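Local coordinates for protein probable endonuclease 4 (Thermotoga maritima, PDB 4HNO) that probably cleaves DNA backbones at apurinic or apyrimidinic sites as a metal-dependent endonuclease of base excision repair, at residues T53-E58 with R102-R107. Residues are numbered along the deposited sequence; the frame is centred on the assembly and turned at random. Where two conformers were deposited one is given.
Sequences TKFKRE and RKLGIR
F55 and K56, neighbours on helix 49-61, meet the C-terminal end of helix 84-104 in two different ways. F55 makes the tight, buried half. Its CG stands anti to the backbone N (chi1 172°), and from there the ring reaches across to L104 and I106, whose side chains it crosses at about a right angle. CD2 of F55 rests 3.9 Å from CD2 of L104, and CZ of F55 meets CD1 of I106 at 4.0 Å. The carbonyl O of L104 lies at the ring edge, in the ring plane, 3.4 Å from CE2 of F55. This oxygen is buried by the contact and has no hydrogen-bonding partner; the weakly positive rim of an aromatic ring is a tolerable neighbour for it, and phenylalanine supplies that rim as well as apolar bulk.

K56 forms the looser, watery half. Beyond CG its chain is fully extended; CG and CE pass the same carbonyl, CE of K56 3.5 Å from L104 O, and NZ ends beside two waters. NZ of K56 gives a weak hydrogen bond to K103 O at 3.3 Å and donates to both waters, one of which passes the link on to R102 O, the other to K103 O. A long, flexible lysine thus serves carbonyls at the helix C-terminus, where the helix dipole would be expected to favour a positive charge. Just beyond, G105 turns the chain out of the helix with a positive phi (91°), a backbone conformation that glycine adopts readily because it has no CB.

The contact joins two adjacent outer helices of the TIM barrel: F55 and L104 both touch F17, NZ of K103 forms a salt bridge with D49, the first residue of helix 49-61, and a hydrogen bond with P47 O just before it, and I106 leans on A69 and C71 of strand 69-72 as the chain enters strand 108-115.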
loop_
_atom_site.group_PDB
_atom_site.type_symbol
_atom_site.label_atom_id
_atom_site.label_comp_id
_atom_site.label_asym_id
_atom_site.label_seq_id
_atom_site.Cartn_x
_atom_site.Cartn_y
_atom_site.Cartn_z
ATOM N N THR A 53 -23.284 5.439 -1.282
ATOM C CA THR A 53 -23.684 6.668 -1.951
ATOM C C THR A 53 -23.130 7.882 -1.227
ATOM O O THR A 53 -22.633 8.814 -1.842
ATOM C CB THR A 53 -25.202 6.725 -2.028
ATOM O OG1 THR A 53 -25.649 5.636 -2.840
ATOM C CG2 THR A 53 -25.674 8.037 -2.609
ATOM N N LYS A 54 -23.212 7.886 0.099
ATOM C CA LYS A 54 -22.728 9.028 0.866
ATOM C C LYS A 54 -21.211 9.189 0.678
ATOM O O LYS A 54 -20.705 10.294 0.591
ATOM C CB LYS A 54 -23.097 8.888 2.339
ATOM C CG LYS A 54 -22.913 10.175 3.092
ATOM C CD LYS A 54 -23.592 10.144 4.449
ATOM C CE LYS A 54 -23.342 11.435 5.216
ATOM N NZ LYS A 54 -23.942 11.403 6.576
ATOM N N PHE A 55 -20.498 8.067 0.669
ATOM C CA PHE A 55 -19.063 8.106 0.410
ATOM C C PHE A 55 -18.762 8.746 -0.942
ATOM O O PHE A 55 -17.923 9.638 -1.043
ATOM C CB PHE A 55 -18.487 6.693 0.500
ATOM C CG PHE A 55 -17.051 6.601 0.067
ATOM C CD1 PHE A 55 -16.041 7.137 0.844
ATOM C CD2 PHE A 55 -16.716 5.994 -1.116
ATOM C CE1 PHE A 55 -14.725 7.055 0.446
ATOM C CE2 PHE A 55 -15.406 5.915 -1.521
ATOM C CZ PHE A 55 -14.419 6.442 -0.750
ATOM N N LYS A 56 -19.461 8.296 -1.979
ATOM C CA LYS A 56 -19.243 8.861 -3.301
ATOM C C LYS A 56 -19.600 10.349 -3.329
ATOM O O LYS A 56 -18.927 11.140 -3.996
ATOM C CB LYS A 56 -20.051 8.116 -4.351
ATOM C CG LYS A 56 -19.540 6.704 -4.574
ATOM C CD LYS A 56 -20.481 5.908 -5.428
ATOM C CE LYS A 56 -19.937 4.506 -5.649
ATOM N NZ LYS A 56 -20.896 3.725 -6.418
ATOM N N ARG A 57 -20.651 10.736 -2.624
ATOM C CA ARG A 57 -21.064 12.131 -2.581
ATOM C C ARG A 57 -19.959 12.991 -1.967
ATOM O O ARG A 57 -19.634 14.055 -2.470
ATOM C CB ARG A 57 -22.358 12.251 -1.796
ATOM C CG ARG A 57 -22.970 13.616 -1.904
ATOM C CD ARG A 57 -24.322 13.681 -1.327
ATOM N NE ARG A 57 -24.375 13.461 0.113
ATOM C CZ ARG A 57 -25.072 12.497 0.714
ATOM N NH1 ARG A 57 -25.723 11.579 0.007
ATOM N NH2 ARG A 57 -25.084 12.420 2.036
ATOM N N GLU A 58 -19.395 12.517 -0.866
ATOM C CA GLU A 58 -18.332 13.236 -0.188
ATOM C C GLU A 58 -17.046 13.284 -1.006
ATOM O O GLU A 58 -16.329 14.270 -0.984
ATOM C CB GLU A 58 -18.121 12.642 1.190
ATOM C CG GLU A 58 -19.254 12.946 2.151
ATOM C CD GLU A 58 -19.287 14.401 2.595
ATOM O OE1 GLU A 58 -18.216 14.980 2.854
ATOM O OE2 GLU A 58 -20.387 14.972 2.679
ATOM N N ARG A 102 -15.417 -2.317 -5.129
ATOM C CA ARG A 102 -16.239 -2.062 -6.303
ATOM C C ARG A 102 -17.498 -1.285 -5.905
ATOM O O ARG A 102 -17.906 -0.380 -6.618
ATOM C CB ARG A 102 -16.556 -3.409 -6.982
ATOM C CG ARG A 102 -17.348 -3.383 -8.265
ATOM C CD ARG A 102 -16.589 -3.017 -9.550
ATOM N NE ARG A 102 -16.249 -1.606 -9.575
ATOM C CZ ARG A 102 -17.102 -0.645 -9.911
ATOM N NH1 ARG A 102 -16.681 0.614 -9.890
ATOM N NH2 ARG A 102 -18.364 -0.905 -10.273
ATOM N N LYS A 103 -18.116 -1.609 -4.772
ATOM C CA LYS A 103 -19.324 -0.914 -4.342
ATOM C C LYS A 103 -19.039 0.545 -3.971
ATOM O O LYS A 103 -19.853 1.424 -4.249
ATOM C CB LYS A 103 -19.996 -1.668 -3.201
ATOM C CG LYS A 103 -21.365 -1.102 -2.881
ATOM C CD LYS A 103 -22.187 -1.968 -1.967
ATOM C CE LYS A 103 -23.556 -1.323 -1.735
ATOM N NZ LYS A 103 -24.442 -2.150 -0.901
ATOM N N LEU A 104 -17.895 0.787 -3.332
ATOM C CA LEU A 104 -17.476 2.137 -2.980
ATOM C C LEU A 104 -16.956 2.955 -4.163
ATOM O O LEU A 104 -16.889 4.178 -4.064
ATOM C CB LEU A 104 -16.387 2.092 -1.906
ATOM C CG LEU A 104 -16.808 1.564 -0.544
ATOM C CD1 LEU A 104 -15.592 1.444 0.365
ATOM C CD2 LEU A 104 -17.884 2.429 0.104
ATOM N N GLY A 105 -16.552 2.280 -5.233
ATOM C CA GLY A 105 -15.883 2.908 -6.345
ATOM C C GLY A 105 -14.352 2.927 -6.235
ATOM O O GLY A 105 -13.685 3.458 -7.108
ATOM N N ILE A 106 -13.810 2.360 -5.177
ATOM C CA ILE A 106 -12.363 2.320 -4.994
ATOM C C ILE A 106 -11.756 1.389 -6.046
ATOM O O ILE A 106 -12.239 0.282 -6.290
ATOM C CB ILE A 106 -12.027 1.868 -3.555
ATOM C CG1 ILE A 106 -12.475 2.902 -2.522
ATOM C CG2 ILE A 106 -10.563 1.530 -3.403
ATOM C CD1 ILE A 106 -11.609 4.111 -2.440
ATOM N N ARG A 107 -10.666 1.862 -6.626
ATOM C CA ARG A 107 -10.072 1.243 -7.786
ATOM C C ARG A 107 -8.940 0.253 -7.472
ATOM O O ARG A 107 -8.543 -0.519 -8.331
ATOM C CB ARG A 107 -9.552 2.354 -8.696
ATOM C CG ARG A 107 -10.669 3.211 -9.240
ATOM C CD ARG A 107 -10.154 4.331 -10.115
ATOM N NE ARG A 107 -11.289 5.129 -10.582
ATOM C CZ ARG A 107 -11.179 6.251 -11.273
ATOM N NH1 ARG A 107 -9.984 6.729 -11.581
ATOM N NH2 ARG A 107 -12.265 6.913 -11.641
HETATM O O HOH W 1 -19.340 1.735 -7.632
HETATM O O HOH W 2 -22.123 1.038 -5.901
#